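Lasso peptide isopeptidase AtxE2 (Asticcacaulis excentricus, PDB 5TXE) hydrolyses the lasso peptides astexin-2 and astexin-3, recognising their knotted shape and opening them so that the isopeptide bond is exposed and they become linear. Local coordinates at residues A[276-280]-A[481-485]; A[327-331]-A[343-349]; A[409-415]-A[470-476]. The protein carries 1 engineered substitution. All coordinates share one frame; numbering follows the deposited sequence.

In the fold
Following the chain from the N terminus, contact 1 opens first, at 276-280 in a loop of the beta-propeller part, and closes last, at 481-485 on the first turn of a helix in the alpha/beta-hydrolase part. The two other contacts nest inside that long loop, one after the other. Contact 2 closes a short hairpin between strands 328-335 and 342-347 of a propeller blade. Contact 3 joins the turn ahead of strand 414-421 to the loop after strand 463-467, within the hydrolase part. Contacts 1 and 3 touch where Asn279 meets Ala474 and Ser475, whereas contacts 2 and 3 come no nearer than about 7 Å between nearest atoms.

Contact 1 of 3, residues A[276-280]-A[481-485]; sequences QNINA and SPIAQ
Gln485 reaches from the first turn of helix 482-490 to Ile278 and Asn279. Its CB points toward the 276-280 loop, and with CG anti to the backbone N (chi1 -173°) the extended chain carries the amide across. CG runs past Ala474 CB, CD comes within 3.9 Å of Asn279 ND2, and at the tip the two ends of the amide part: NE2 goes to Glu489 of its own helix, while OE1 accepts from Asn279 ND2 at 3.1 Å. This bond is bent. ND2 approaches from above the carbonyl plane of Gln485, although OE1 lies in the amide plane of Asn279, the two planes being 62° apart. ND2 also gives a hydrogen bond to Gln477 O. Ile278 comes in at a slant, its CD1 3.6 Å from Gln485 OE1 and 3.7 Å from Pro482 N, with Pro482 CD at 4.2 Å. Each side is shaped locally: Asn277 OD1 takes the backbone N of Asn279 in an Asx turn, and Ser481 OG accepts from Ile483 N as an N-cap. Pro482 also packs on the bound peptide. The contact bridges the loop between propeller strands 266-271 and 283-288 and the start of hydrolase helix 482-490.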
loop_
_atom_site.group_PDB
_atom_site.type_symbol
_atom_site.label_atom_id
_atom_site.label_comp_id
_atom_site.label_asym_id
_atom_site.label_seq_id
_atom_site.Cartn_x
_atom_site.Cartn_y
_atom_site.Cartn_z
ATOM N N GLN A 276 -3.429 -11.933 24.751
ATOM C CA GLN A 276 -4.453 -12.398 23.798
ATOM C C GLN A 276 -5.182 -11.255 23.121
ATOM O O GLN A 276 -5.419 -11.338 21.926
ATOM C CB GLN A 276 -5.529 -13.271 24.448
ATOM C CG GLN A 276 -5.143 -14.720 24.542
ATOM C CD GLN A 276 -4.057 -14.913 25.566
ATOM O OE1 GLN A 276 -4.127 -14.352 26.663
ATOM N NE2 GLN A 276 -3.021 -15.664 25.205
ATOM N N ASN A 277 -5.554 -10.222 23.891
ATOM C CA ASN A 277 -6.312 -9.075 23.378
ATOM C C ASN A 277 -5.486 -8.233 22.419
ATOM O O ASN A 277 -4.654 -7.447 22.825
ATOM C CB ASN A 277 -6.828 -8.184 24.505
ATOM C CG ASN A 277 -7.640 -7.014 23.997
ATOM O OD1 ASN A 277 -7.857 -6.843 22.787
ATOM N ND2 ASN A 277 -8.119 -6.215 24.910
ATOM N N ILE A 278 -5.747 -8.376 21.127
ATOM C CA ILE A 278 -4.970 -7.669 20.104
ATOM C C ILE A 278 -5.162 -6.137 20.123
ATOM O O ILE A 278 -4.429 -5.420 19.492
ATOM C CB ILE A 278 -5.286 -8.193 18.671
ATOM C CG1 ILE A 278 -6.720 -7.788 18.253
ATOM C CG2 ILE A 278 -5.065 -9.706 18.582
ATOM C CD1 ILE A 278 -7.123 -8.202 16.854
ATOM N N ASN A 279 -6.164 -5.624 20.807
ATOM C CA ASN A 279 -6.377 -4.186 20.795
ATOM C C ASN A 279 -5.894 -3.511 22.038
ATOM O O ASN A 279 -5.938 -2.297 22.137
ATOM C CB ASN A 279 -7.848 -3.882 20.562
ATOM C CG ASN A 279 -8.320 -4.401 19.200
ATOM O OD1 ASN A 279 -7.511 -4.515 18.259
ATOM N ND2 ASN A 279 -9.604 -4.765 19.105
ATOM N N ALA A 280 -5.406 -4.299 22.982
ATOM C CA ALA A 280 -4.726 -3.745 24.131
ATOM C C ALA A 280 -3.423 -3.134 23.646
ATOM O O ALA A 280 -2.692 -3.703 22.826
ATOM C CB ALA A 280 -4.447 -4.808 25.187
ATOM N N SER A 481 -8.556 -12.368 17.870
ATOM C CA SER A 481 -8.157 -12.593 16.480
ATOM C C SER A 481 -8.587 -11.446 15.581
ATOM O O SER A 481 -9.677 -10.921 15.744
ATOM C CB SER A 481 -8.820 -13.869 15.986
ATOM O OG SER A 481 -8.671 -14.017 14.593
ATOM N N PRO A 482 -7.738 -11.044 14.610
ATOM C CA PRO A 482 -8.187 -9.981 13.676
ATOM C C PRO A 482 -9.350 -10.463 12.777
ATOM O O PRO A 482 -10.154 -9.644 12.310
ATOM C CB PRO A 482 -6.922 -9.654 12.855
ATOM C CG PRO A 482 -6.055 -10.873 12.970
ATOM C CD PRO A 482 -6.366 -11.498 14.310
ATOM N N ILE A 483 -9.466 -11.787 12.625
ATOM C CA ILE A 483 -10.553 -12.413 11.877
ATOM C C ILE A 483 -11.872 -12.272 12.676
ATOM O O ILE A 483 -12.894 -11.875 12.102
ATOM C CB ILE A 483 -10.243 -13.890 11.493
ATOM C CG1 ILE A 483 -8.882 -13.961 10.768
ATOM C CG2 ILE A 483 -11.355 -14.469 10.606
ATOM C CD1 ILE A 483 -8.464 -15.351 10.332
ATOM N N ALA A 484 -11.849 -12.540 13.976
ATOM C CA ALA A 484 -13.040 -12.307 14.804
ATOM C C ALA A 484 -13.454 -10.825 14.893
ATOM O O ALA A 484 -14.632 -10.497 15.036
ATOM C CB ALA A 484 -12.843 -12.862 16.209
ATOM N N GLN A 485 -12.476 -9.932 14.831
ATOM C CA GLN A 485 -12.776 -8.517 14.919
ATOM C C GLN A 485 -13.526 -8.117 13.665
ATOM O O GLN A 485 -14.518 -7.364 13.730
ATOM C CB GLN A 485 -11.487 -7.676 15.004
ATOM C CG GLN A 485 -11.726 -6.193 15.273
ATOM C CD GLN A 485 -10.419 -5.402 15.361
ATOM O OE1 GLN A 485 -9.542 -5.688 16.185
ATOM N NE2 GLN A 485 -10.296 -4.396 14.523
#

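Contact 2 of 3, residues A[327-331]-A[343-349]; sequences NEMAL and RIWHATG
His346 and Glu328 meet through two different first torsions: His346 CG sits between its backbone N and carbonyl carbon (chi1 64°), whereas Glu328 CG lies opposite its own carbonyl carbon (chi1 -69°). This sets ND1 to donate to Glu328 OE1 at 2.9 Å, on the syn lone pair of the carboxylate, with ring and carboxylate planes only 17° apart. The guanidinium of Arg343 lies over the centre of the imidazole, where its charge would tend to disfavour a protonated ring, and the Glu328 carboxylate to favour one; Arg343 itself is paired with Glu322. Ala330 CB shares this face of the sheet, packing 3.9 Å from His346 CB. On the other face, the Trp345 ring follows its own strand, one side over Ala347 N, while its six-membered rim meets the partner strand, with Leu331 N at the edge: CZ3 comes 3.8 Å from Met329 CB, and CE3 4.2 Å from Leu331 CB. Leu331 CD2 touches Ile344 CD1 at 4.0 Å.

The backbones pair antiparallel, Met329 with Ala347 through two bonds and Leu331 N with Trp345 O. Leu331 O accepts from Ile344 N at 3.0 Å and, weakly, from Trp345 N, which makes a classic beta bulge. At the far end, a water accepts from Gly349 N at 2.8 Å beside Asn327 O. The hairpin forms the outer half of a four-stranded antiparallel propeller blade: strand 342-347 is outermost, strand 328-335 has strand 315-322 on its other side, and Trp345 and Leu331 both pack on Leu377 of strand 373-378 in the next blade.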
loop_
_atom_site.group_PDB
_atom_site.type_symbol
_atom_site.label_atom_id
_atom_site.label_comp_id
_atom_site.label_asym_id
_atom_site.label_seq_id
_atom_site.Cartn_x
_atom_site.Cartn_y
_atom_site.Cartn_z
ATOM N N ASN A 327 -2.346 10.893 14.031
ATOM C CA ASN A 327 -1.918 11.486 12.756
ATOM C C ASN A 327 -0.400 11.772 12.592
ATOM O O ASN A 327 0.086 11.915 11.457
ATOM C CB ASN A 327 -2.727 12.728 12.470
ATOM C CG ASN A 327 -2.215 13.953 13.180
ATOM O OD1 ASN A 327 -1.500 14.753 12.602
ATOM N ND2 ASN A 327 -2.568 14.098 14.426
ATOM N N GLU A 328 0.354 11.800 13.687
ATOM C CA GLU A 328 1.776 12.125 13.612
ATOM C C GLU A 328 2.668 10.976 13.931
ATOM O O GLU A 328 2.232 9.991 14.482
ATOM C CB GLU A 328 2.101 13.243 14.569
ATOM C CG GLU A 328 1.502 14.569 14.151
ATOM C CD GLU A 328 2.061 15.707 14.980
ATOM O OE1 GLU A 328 3.292 15.713 15.210
ATOM O OE2 GLU A 328 1.277 16.560 15.424
ATOM N N MET A 329 3.914 11.062 13.486
ATOM C CA MET A 329 4.954 10.136 13.883
ATOM C C MET A 329 5.817 10.883 14.860
ATOM O O MET A 329 5.970 12.075 14.735
ATOM C CB MET A 329 5.874 9.767 12.721
ATOM C CG MET A 329 5.216 8.959 11.639
ATOM S SD MET A 329 5.574 7.212 11.697
ATOM C CE MET A 329 7.336 7.241 11.763
ATOM N N ALA A 330 6.463 10.146 15.749
ATOM C CA ALA A 330 7.399 10.717 16.723
ATOM C C ALA A 330 8.539 9.752 16.999
ATOM O O ALA A 330 8.362 8.552 16.981
ATOM C CB ALA A 330 6.666 11.057 18.024
ATOM N N LEU A 331 9.690 10.320 17.255
ATOM C CA LEU A 331 10.878 9.605 17.581
ATOM C C LEU A 331 11.304 9.983 18.987
ATOM O O LEU A 331 11.380 11.191 19.314
ATOM C CB LEU A 331 11.954 10.059 16.634
ATOM C CG LEU A 331 13.332 9.464 16.815
ATOM C CD1 LEU A 331 13.302 7.965 16.648
ATOM C CD2 LEU A 331 14.257 10.115 15.782
ATOM N N ARG A 343 10.946 12.892 23.846
ATOM C CA ARG A 343 10.628 13.110 22.432
ATOM C C ARG A 343 11.622 14.031 21.824
ATOM O O ARG A 343 11.837 15.087 22.337
ATOM C CB ARG A 343 9.255 13.745 22.275
ATOM C CG ARG A 343 8.738 13.636 20.851
ATOM C CD ARG A 343 7.253 13.903 20.790
ATOM N NE ARG A 343 7.018 15.323 20.938
ATOM C CZ ARG A 343 5.809 15.859 20.968
ATOM N NH1 ARG A 343 4.739 15.090 20.874
ATOM N NH2 ARG A 343 5.671 17.160 21.091
ATOM N N ILE A 344 12.244 13.648 20.721
ATOM C CA ILE A 344 13.165 14.557 20.053
ATOM C C ILE A 344 12.710 15.030 18.678
ATOM O O ILE A 344 13.288 15.952 18.140
ATOM C CB ILE A 344 14.560 13.935 19.923
ATOM C CG1 ILE A 344 14.496 12.605 19.212
ATOM C CG2 ILE A 344 15.170 13.723 21.311
ATOM C CD1 ILE A 344 15.873 12.107 18.843
ATOM N N TRP A 345 11.730 14.348 18.075
ATOM C CA TRP A 345 11.193 14.750 16.758
ATOM C C TRP A 345 9.761 14.278 16.657
ATOM O O TRP A 345 9.420 13.207 17.162
ATOM C CB TRP A 345 12.037 14.159 15.637
ATOM C CG TRP A 345 11.521 14.353 14.204
ATOM C CD1 TRP A 345 11.884 15.339 13.317
ATOM C CD2 TRP A 345 10.597 13.508 13.486
ATOM N NE1 TRP A 345 11.245 15.158 12.107
ATOM C CE2 TRP A 345 10.437 14.058 12.188
ATOM C CE3 TRP A 345 9.882 12.344 13.816
ATOM C CZ2 TRP A 345 9.609 13.491 11.239
ATOM C CZ3 TRP A 345 9.070 11.756 12.852
ATOM C CH2 TRP A 345 8.932 12.336 11.590
ATOM N N HIS A 346 8.936 15.072 16.003
ATOM C CA HIS A 346 7.601 14.641 15.617
ATOM C C HIS A 346 7.132 15.468 14.412
ATOM O O HIS A 346 7.509 16.611 14.271
ATOM C CB HIS A 346 6.612 14.797 16.763
ATOM C CG HIS A 346 6.401 16.221 17.172
ATOM N ND1 HIS A 346 5.164 16.844 17.161
ATOM C CD2 HIS A 346 7.288 17.156 17.580
ATOM C CE1 HIS A 346 5.301 18.097 17.550
ATOM N NE2 HIS A 346 6.581 18.312 17.803
ATOM N N ALA A 347 6.307 14.877 13.547
ATOM C CA ALA A 347 5.811 15.558 12.343
ATOM C C ALA A 347 4.660 14.756 11.767
ATOM O O ALA A 347 4.488 13.556 12.077
ATOM C CB ALA A 347 6.899 15.655 11.310
ATOM N N THR A 348 3.847 15.407 10.962
ATOM C CA THR A 348 2.946 14.678 10.063
ATOM C C THR A 348 3.895 14.001 9.014
ATOM O O THR A 348 5.060 14.349 8.917
ATOM C CB THR A 348 1.916 15.620 9.469
ATOM O OG1 THR A 348 2.555 16.609 8.693
ATOM C CG2 THR A 348 1.182 16.338 10.558
ATOM N N GLY A 349 3.483 12.922 8.390
ATOM C CA GLY A 349 4.357 12.228 7.472
ATOM C C GLY A 349 4.723 10.861 7.990
ATOM O O GLY A 349 4.144 10.365 8.956
HETATM O O HOH W 1 1.756 10.094 10.238
HETATM O O HOH W 2 0.696 12.413 8.438
#

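Contact 3 of 3, residues A[409-415]-A[470-476]; sequences NRNGIEV and PRSEASY
Asn409 OD1 is gripped by two backbone N-H groups, Asn411 N at 2.8 Å and Ile413 N at 3.0 Å, which come from opposite faces of its amide plane. Across the contact, Pro470 CG comes loosely up to Asn409 ND2. The first bond makes an Asx turn, the second fixes the chain where Ile413 leaves the type I turn 409-412. The side chain of Ile413 points toward 470-476: with CG1 opposite the carbonyl carbon (chi1 -68°), CD1 lies 3.6 Å from Arg471 O and 4.0 Å from Glu473 CG. Its CG1 meets Tyr476 CE2, and CG2 packs on Pro470 CB. The turn links strands 401-408 and 414-421, the first two of the mixed alpha/beta-hydrolase sheet, and the opposing loop follows strand 463-467, which neighbours 414-421. Further along, Val415 and Pro470 lie side by side, CG2 to CB at 4.0 Å. Within the loop, Arg471 NE donates to Ser475 OG, and its guanidinium lies over a face of the Tyr476 ring, offset toward the rim. Pro470 stands about 8 Å, between side chains, from catalytically important Tyr438.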
loop_
_atom_site.group_PDB
_atom_site.type_symbol
_atom_site.label_atom_id
_atom_site.label_comp_id
_atom_site.label_asym_id
_atom_site.label_seq_id
_atom_site.Cartn_x
_atom_site.Cartn_y
_atom_site.Cartn_z
ATOM N N ASN A 409 -15.990 11.964 15.367
ATOM C CA ASN A 409 -17.161 11.606 14.615
ATOM C C ASN A 409 -18.306 11.304 15.558
ATOM O O ASN A 409 -18.119 11.277 16.787
ATOM C CB ASN A 409 -16.863 10.480 13.591
ATOM C CG ASN A 409 -16.722 9.095 14.187
ATOM O OD1 ASN A 409 -17.045 8.852 15.330
ATOM N ND2 ASN A 409 -16.181 8.152 13.377
ATOM N N ARG A 410 -19.478 11.063 14.976
ATOM C CA ARG A 410 -20.683 10.817 15.751
ATOM C C ARG A 410 -20.597 9.564 16.631
ATOM O O ARG A 410 -21.333 9.422 17.594
ATOM C CB ARG A 410 -21.938 10.854 14.854
ATOM C CG ARG A 410 -22.001 10.039 13.539
ATOM C CD ARG A 410 -23.456 10.063 13.039
ATOM N NE ARG A 410 -23.748 10.338 11.637
ATOM C CZ ARG A 410 -23.550 11.486 10.989
ATOM N NH1 ARG A 410 -22.937 12.490 11.571
ATOM N NH2 ARG A 410 -23.936 11.607 9.726
ATOM N N ASN A 411 -19.657 8.679 16.373
ATOM C CA ASN A 411 -19.458 7.563 17.264
ATOM C C ASN A 411 -18.357 7.812 18.258
ATOM O O ASN A 411 -17.869 6.850 18.870
ATOM C CB ASN A 411 -19.155 6.339 16.418
ATOM C CG ASN A 411 -20.297 6.040 15.461
ATOM O OD1 ASN A 411 -20.239 6.277 14.244
ATOM N ND2 ASN A 411 -21.376 5.558 16.036
ATOM N N GLY A 412 -17.932 9.077 18.404
ATOM C CA GLY A 412 -16.904 9.428 19.407
ATOM C C GLY A 412 -15.457 9.178 18.998
ATOM O O GLY A 412 -14.572 9.179 19.812
ATOM N N ILE A 413 -15.205 8.899 17.730
ATOM C CA ILE A 413 -13.872 8.435 17.322
ATOM C C ILE A 413 -13.137 9.576 16.693
ATOM O O ILE A 413 -13.704 10.336 15.940
ATOM C CB ILE A 413 -13.984 7.238 16.368
ATOM C CG1 ILE A 413 -14.521 6.037 17.136
ATOM C CG2 ILE A 413 -12.642 6.925 15.723
ATOM C CD1 ILE A 413 -15.230 5.036 16.267
ATOM N N GLU A 414 -11.879 9.704 17.040
ATOM C CA GLU A 414 -11.030 10.752 16.489
ATOM C C GLU A 414 -10.730 10.463 15.021
ATOM O O GLU A 414 -10.378 9.359 14.669
ATOM C CB GLU A 414 -9.697 10.833 17.259
ATOM C CG GLU A 414 -9.881 11.186 18.743
ATOM C CD GLU A 414 -8.596 11.209 19.561
ATOM O OE1 GLU A 414 -7.474 11.051 19.026
ATOM O OE2 GLU A 414 -8.729 11.472 20.757
ATOM N N VAL A 415 -10.857 11.481 14.191
ATOM C CA VAL A 415 -10.652 11.356 12.771
ATOM C C VAL A 415 -9.682 12.428 12.296
ATOM O O VAL A 415 -9.783 13.570 12.733
ATOM C CB VAL A 415 -11.966 11.607 12.062
ATOM C CG1 VAL A 415 -11.759 11.620 10.544
ATOM C CG2 VAL A 415 -12.975 10.554 12.469
ATOM N N PRO A 470 -11.160 6.082 9.544
ATOM C CA PRO A 470 -10.908 6.012 10.967
ATOM C C PRO A 470 -10.926 4.599 11.534
ATOM O O PRO A 470 -11.383 3.639 10.880
ATOM C CB PRO A 470 -12.086 6.804 11.536
ATOM C CG PRO A 470 -13.200 6.430 10.634
ATOM C CD PRO A 470 -12.561 6.425 9.266
ATOM N N ARG A 471 -10.469 4.508 12.776
ATOM C CA ARG A 471 -10.612 3.308 13.587
ATOM C C ARG A 471 -12.060 2.848 13.750
ATOM O O ARG A 471 -13.010 3.675 13.783
ATOM C CB ARG A 471 -9.959 3.519 14.958
ATOM C CG ARG A 471 -8.438 3.412 14.874
ATOM C CD ARG A 471 -7.772 3.361 16.238
ATOM N NE ARG A 471 -8.185 2.213 17.060
ATOM C CZ ARG A 471 -7.904 2.065 18.356
ATOM N NH1 ARG A 471 -7.183 2.976 19.000
ATOM N NH2 ARG A 471 -8.346 1.003 19.021
ATOM N N SER A 472 -12.238 1.526 13.796
ATOM C CA SER A 472 -13.574 1.001 13.998
ATOM C C SER A 472 -13.878 0.948 15.508
ATOM O O SER A 472 -12.961 0.891 16.312
ATOM C CB SER A 472 -13.700 -0.401 13.443
ATOM O OG SER A 472 -12.861 -1.271 14.165
ATOM N N GLU A 473 -15.156 0.919 15.857
ATOM C CA GLU A 473 -15.587 0.692 17.255
ATOM C C GLU A 473 -15.017 -0.629 17.787
ATOM O O GLU A 473 -14.534 -0.700 18.911
ATOM C CB GLU A 473 -17.118 0.687 17.336
ATOM C CG GLU A 473 -17.742 2.027 16.885
ATOM C CD GLU A 473 -19.276 2.053 16.785
ATOM O OE1 GLU A 473 -19.924 1.772 17.817
ATOM O OE2 GLU A 473 -19.835 2.379 15.687
ATOM N N ALA A 474 -15.058 -1.670 16.951
ATOM C CA ALA A 474 -14.570 -2.996 17.321
ATOM C C ALA A 474 -13.103 -2.979 17.696
ATOM O O ALA A 474 -12.663 -3.790 18.490
ATOM C CB ALA A 474 -14.777 -3.987 16.187
ATOM N N SER A 475 -12.320 -2.095 17.082
ATOM C CA SER A 475 -10.899 -2.024 17.412
ATOM C C SER A 475 -10.664 -1.505 18.852
ATOM O O SER A 475 -9.562 -1.641 19.367
ATOM C CB SER A 475 -10.169 -1.133 16.421
ATOM O OG SER A 475 -10.561 0.227 16.616
ATOM N N TYR A 476 -11.690 -0.915 19.467
ATOM C CA TYR A 476 -11.662 -0.494 20.876
ATOM C C TYR A 476 -12.162 -1.558 21.889
ATOM O O TYR A 476 -12.256 -1.268 23.087
ATOM C CB TYR A 476 -12.491 0.800 21.060
ATOM C CG TYR A 476 -11.818 1.999 20.442
ATOM C CD1 TYR A 476 -10.739 2.591 21.076
ATOM C CD2 TYR A 476 -12.225 2.511 19.214
ATOM C CE1 TYR A 476 -10.092 3.662 20.522
ATOM C CE2 TYR A 476 -11.592 3.596 18.656
ATOM C CZ TYR A 476 -10.519 4.162 19.314
ATOM O OH TYR A 476 -9.846 5.232 18.792
#